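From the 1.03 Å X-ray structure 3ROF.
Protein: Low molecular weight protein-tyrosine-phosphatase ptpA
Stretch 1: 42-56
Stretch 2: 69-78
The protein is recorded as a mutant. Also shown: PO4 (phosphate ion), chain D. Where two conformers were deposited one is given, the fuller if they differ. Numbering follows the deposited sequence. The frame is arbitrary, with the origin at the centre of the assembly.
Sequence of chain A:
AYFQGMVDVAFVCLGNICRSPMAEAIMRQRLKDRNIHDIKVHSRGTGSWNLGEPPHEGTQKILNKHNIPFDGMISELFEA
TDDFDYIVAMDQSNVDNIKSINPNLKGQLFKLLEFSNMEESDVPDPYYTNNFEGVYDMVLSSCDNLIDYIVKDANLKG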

# COMPACT_ATOMS: atom_id res chain seq x y z
N HIS A 42 -4.85 -2.67 3.97
CA HIS A 42 -4.38 -1.82 5.05
C HIS A 42 -3.29 -0.90 4.52
O HIS A 42 -2.75 -1.13 3.44
N SER A 43 -2.87 0.06 5.33
CA SER A 43 -1.68 0.82 5.02
C SER A 43 -0.99 1.29 6.30
O SER A 43 -1.65 1.48 7.34
N ARG A 44 0.32 1.50 6.18
CA ARG A 44 1.14 1.96 7.27
C ARG A 44 2.21 2.88 6.71
O ARG A 44 2.57 2.80 5.53
N GLY A 45 2.78 3.67 7.62
CA GLY A 45 3.92 4.51 7.33
C GLY A 45 5.03 4.20 8.32
O GLY A 45 4.79 4.16 9.51
N THR A 46 6.23 3.94 7.82
CA THR A 46 7.32 3.64 8.74
C THR A 46 7.66 4.81 9.65
O THR A 46 8.19 4.61 10.74
N GLY A 47 7.41 6.02 9.16
CA GLY A 47 7.79 7.24 9.85
C GLY A 47 6.67 8.18 10.17
O GLY A 47 6.94 9.34 10.44
N SER A 48 5.44 7.73 10.23
CA SER A 48 4.33 8.61 10.54
C SER A 48 4.49 9.17 11.94
O SER A 48 4.59 8.42 12.90
N TRP A 49 4.49 10.49 12.08
CA TRP A 49 4.58 11.11 13.39
C TRP A 49 3.20 11.48 13.90
O TRP A 49 2.76 11.00 14.93
N ASN A 50 2.48 12.35 13.20
CA ASN A 50 1.12 12.68 13.60
C ASN A 50 0.21 11.52 13.15
O ASN A 50 -0.08 11.35 11.96
N LEU A 51 -0.25 10.74 14.13
CA LEU A 51 -1.05 9.58 13.84
C LEU A 51 -2.52 9.96 13.77
O LEU A 51 -2.98 10.89 14.45
N GLY A 52 -3.28 9.24 12.96
CA GLY A 52 -4.71 9.47 12.91
C GLY A 52 -5.11 10.59 11.99
O GLY A 52 -6.24 11.07 12.10
N GLU A 53 -4.23 11.01 11.10
CA GLU A 53 -4.49 12.10 10.15
C GLU A 53 -5.00 11.58 8.81
O GLU A 53 -4.60 10.51 8.36
N PRO A 54 -5.85 12.36 8.14
CA PRO A 54 -6.33 11.95 6.82
C PRO A 54 -5.19 12.02 5.80
O PRO A 54 -4.12 12.57 6.06
N PRO A 55 -5.45 11.47 4.61
CA PRO A 55 -4.41 11.53 3.58
C PRO A 55 -4.09 12.98 3.20
O PRO A 55 -4.86 13.92 3.38
N HIS A 56 -2.93 13.15 2.59
CA HIS A 56 -2.50 14.41 2.01
C HIS A 56 -3.56 14.91 1.04
O HIS A 56 -4.20 14.13 0.33
N PRO A 69 -13.57 6.00 -2.80
CA PRO A 69 -13.73 6.39 -1.39
C PRO A 69 -12.53 6.09 -0.52
O PRO A 69 -11.76 5.14 -0.76
N PHE A 70 -12.33 6.94 0.48
CA PHE A 70 -11.28 6.74 1.47
C PHE A 70 -11.80 7.01 2.89
O PHE A 70 -11.03 7.32 3.79
N ASP A 71 -13.11 6.82 3.11
CA ASP A 71 -13.74 7.06 4.41
C ASP A 71 -13.02 6.32 5.51
O ASP A 71 -12.77 5.12 5.40
N GLY A 72 -12.66 7.04 6.57
CA GLY A 72 -12.09 6.43 7.75
C GLY A 72 -10.60 6.15 7.66
O GLY A 72 -10.00 5.73 8.64
N MET A 73 -9.98 6.38 6.50
CA MET A 73 -8.56 6.06 6.34
C MET A 73 -7.71 7.16 6.97
O MET A 73 -7.82 8.33 6.61
N ILE A 74 -6.86 6.75 7.90
CA ILE A 74 -6.03 7.67 8.67
C ILE A 74 -4.62 7.10 8.85
O ILE A 74 -4.37 5.89 8.72
N SER A 75 -3.70 7.98 9.19
CA SER A 75 -2.30 7.60 9.27
C SER A 75 -2.04 6.67 10.46
O SER A 75 -2.55 6.87 11.55
N GLU A 76 -1.26 5.63 10.17
CA GLU A 76 -0.91 4.59 11.13
C GLU A 76 0.55 4.21 11.00
O GLU A 76 1.03 4.01 9.90
N LEU A 77 1.23 4.13 12.12
CA LEU A 77 2.65 3.78 12.17
C LEU A 77 2.83 2.30 11.90
O LEU A 77 2.08 1.46 12.40
N PHE A 78 3.87 1.97 11.13
CA PHE A 78 4.33 0.60 11.01
C PHE A 78 4.99 0.21 12.34
O PHE A 78 6.08 0.69 12.64

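How does the strand at the start of stretch 1 meet a bound ion and the acidic side chain across from it? His 42, an m rotamer, does not touch stretch 2, but its ND1 donates a hydrogen bond to O3 of the phosphate, 2.6 Å away and near the plane of the ring. Ser 43 takes the p rotamer and points sideways. Its backbone N gives a hydrogen bond of 3.0 Å to water 1, which in turn lies 2.7 Å from Glu 76 OE2 and 2.9 Å from phosphate O3, so one water joins strand, carboxylate and ion. Water 2 is held more loosely, with weak bonds of 3.4 Å to Ser 43 OG and to Ile 74 O.

What does the long side chain of Arg 44 accomplish? With chi1 and chi2 both m and chi3 t, it lays its CD 3.3 Å from Leu 77 O and brings its guanidinium to the phosphate. NH1 donates to phosphate O3 at 2.9 Å and also to its neighbour's carbonyl, Ser 43 O, at 3.1 Å, while NH2 reaches phosphate O2 at 3.0 Å. Glu 76 OE1 sits over one face of the guanidinium, 3.4 Å from Arg 44 NH1; this salt bridge rests on charge alone, because no N-H points at the oxygen. The same Glu 76 OE1 comes within 2.5 Å of phosphate O4, so close that one of the two acid groups probably carries a proton and donates it. Nearer the backbone, Arg 44 CB meets the edge of the Phe 78 ring, 3.9 Å from CD1.

Where do the backbones first pair, and what packs around that point? At Gly 45, whose N donates to Glu 76 O and whose O accepts from Phe 78 N, both at 2.9 Å, making a single bridge with Leu 77. A CB on Gly 45 would clash with Ser 48 OG. Thr 46, a p rotamer, points away, though its CG2 remains 4.4 Å from Phe 78 CB. Ser 48 is an m rotamer pointing toward stretch 2, with its OG 3.7 Å from Glu 76 O. Leu 77, with chi1 t and chi2 p, brings CD1 to 3.6 Å from both Thr 46 O and Ser 48 O.

How does Ser 75 organise the loop that follows? It points toward stretch 1 as a p rotamer, and its OG donates to Asn 50 O at 2.8 Å while accepting from Glu 53 N at 3.0 Å. Leu 51 points sideways, but its m, t rotamer carries CD2 to 4.0 Å from Leu 77 CB. Gly 52, whose backbone angles call for glycine, donates from N to Ser 75 O at 2.9 Å, and Ser 75 N donates to Glu 53 O at 2.8 Å. The CA-to-CB bond of Glu 53 (chi1 and chi2 m) points away overall, yet its CB lies 3.7 Å from Ser 75 OG. Finally, Pro 55 CD rests 3.6 Å from Met 73 O and 4.2 Å from CD1 of Phe 70, a p rotamer pointing toward stretch 1.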

# COMPACT_ATOMS: atom_id res chain seq x y z
CB HIS A 42 -3.74 -2.68 6.14
CG HIS A 42 -4.59 -3.80 6.61
ND1 HIS A 42 -5.29 -3.78 7.80
CD2 HIS A 42 -4.80 -5.02 6.08
CE1 HIS A 42 -5.91 -4.94 7.97
NE2 HIS A 42 -5.62 -5.71 6.95
CB SER A 43 -2.00 2.01 4.11
OG SER A 43 -2.86 2.94 4.73
CB ARG A 44 1.85 0.79 7.96
CG ARG A 44 0.98 -0.25 8.64
CD ARG A 44 0.26 0.34 9.83
NE ARG A 44 -0.40 -0.68 10.66
CZ ARG A 44 -1.64 -1.09 10.47
NH1 ARG A 44 -2.36 -0.64 9.44
NH2 ARG A 44 -2.16 -2.01 11.29
CB THR A 46 8.57 3.21 8.00
OG1 THR A 46 9.07 4.30 7.23
CG2 THR A 46 8.32 2.02 7.09
CB SER A 48 3.03 7.83 10.50
OG SER A 48 2.83 7.22 9.26
CB TRP A 49 5.57 12.29 13.41
CG TRP A 49 5.71 12.78 14.82
CD1 TRP A 49 5.22 13.94 15.33
CD2 TRP A 49 6.32 12.08 15.92
NE1 TRP A 49 5.48 14.00 16.67
CE2 TRP A 49 6.15 12.87 17.06
CE3 TRP A 49 6.98 10.86 16.05
CZ2 TRP A 49 6.63 12.50 18.33
CZ3 TRP A 49 7.45 10.49 17.30
CH2 TRP A 49 7.27 11.31 18.42
CB ASN A 50 0.65 13.97 12.99
CG ASN A 50 1.36 15.16 13.57
OD1 ASN A 50 1.83 15.14 14.70
ND2 ASN A 50 1.42 16.22 12.80
CB LEU A 51 -0.81 8.50 14.90
CG LEU A 51 0.66 8.09 15.05
CD1 LEU A 51 0.79 7.00 16.15
CD2 LEU A 51 1.23 7.62 13.73
CB GLU A 53 -3.21 12.90 9.94
CG GLU A 53 -2.65 13.52 11.21
CD GLU A 53 -3.52 14.60 11.80
OE1 GLU A 53 -4.27 15.24 11.06
OE2 GLU A 53 -3.44 14.81 13.02
CB PRO A 54 -7.44 12.95 6.53
CG PRO A 54 -7.02 14.19 7.31
CD PRO A 54 -6.31 13.70 8.54
CB PRO A 55 -5.05 10.76 2.40
CG PRO A 55 -6.05 9.84 3.05
CD PRO A 55 -6.62 10.69 4.17
CB HIS A 56 -1.18 14.18 1.31
CG HIS A 56 -0.45 15.40 0.87
ND1 HIS A 56 -0.83 16.19 -0.19
CD2 HIS A 56 0.72 15.93 1.31
CE1 HIS A 56 0.04 17.16 -0.36
NE2 HIS A 56 0.99 17.04 0.54
CB PRO A 69 -14.95 5.58 -0.93
CG PRO A 69 -15.05 4.47 -1.85
CD PRO A 69 -14.40 4.84 -3.15
CB PHE A 70 -10.03 7.57 1.16
CG PHE A 70 -10.28 9.03 0.99
CD1 PHE A 70 -10.12 9.90 2.04
CD2 PHE A 70 -10.61 9.53 -0.23
CE1 PHE A 70 -10.35 11.28 1.88
CE2 PHE A 70 -10.83 10.90 -0.41
CZ PHE A 70 -10.70 11.77 0.65
CB ASP A 71 -15.18 6.59 4.36
CG ASP A 71 -15.93 7.32 3.33
OD1 ASP A 71 -16.53 8.34 3.72
OD2 ASP A 71 -15.83 6.93 2.16
CB MET A 73 -8.23 5.92 4.89
CG MET A 73 -8.79 4.64 4.26
SD MET A 73 -8.53 4.49 2.48
CE MET A 73 -6.85 5.07 2.34
CB ILE A 74 -6.68 8.07 10.03
CG1 ILE A 74 -6.97 6.83 10.87
CG2 ILE A 74 -7.95 8.88 9.78
CD1 ILE A 74 -7.57 7.09 12.23
CB SER A 75 -1.41 8.82 9.32
OG SER A 75 -1.72 9.60 10.45
CB GLU A 76 -1.75 3.35 10.88
CG GLU A 76 -3.22 3.55 11.14
CD GLU A 76 -4.06 2.39 10.63
OE1 GLU A 76 -4.27 1.41 11.40
OE2 GLU A 76 -4.49 2.41 9.43
CB LEU A 77 3.19 4.09 13.56
CG LEU A 77 4.68 3.94 13.78
CD1 LEU A 77 5.46 4.93 13.00
CD2 LEU A 77 5.01 4.03 15.26
CB PHE A 78 5.30 0.42 9.84
CG PHE A 78 5.52 -1.04 9.50
CD1 PHE A 78 4.80 -1.66 8.51
CD2 PHE A 78 6.38 -1.82 10.27
CE1 PHE A 78 4.94 -3.00 8.23
CE2 PHE A 78 6.54 -3.17 10.00
CZ PHE A 78 5.80 -3.76 8.97
P PO4 D . -5.93 -1.69 10.65
O1 PO4 D . -7.23 -2.45 10.53
O2 PO4 D . -5.12 -2.29 11.76
O3 PO4 D . -5.03 -1.80 9.44
O4 PO4 D . -6.15 -0.24 11.00
O HOH W 1 -4.80 0.40 7.61
O HOH W 2 -4.30 6.02 5.31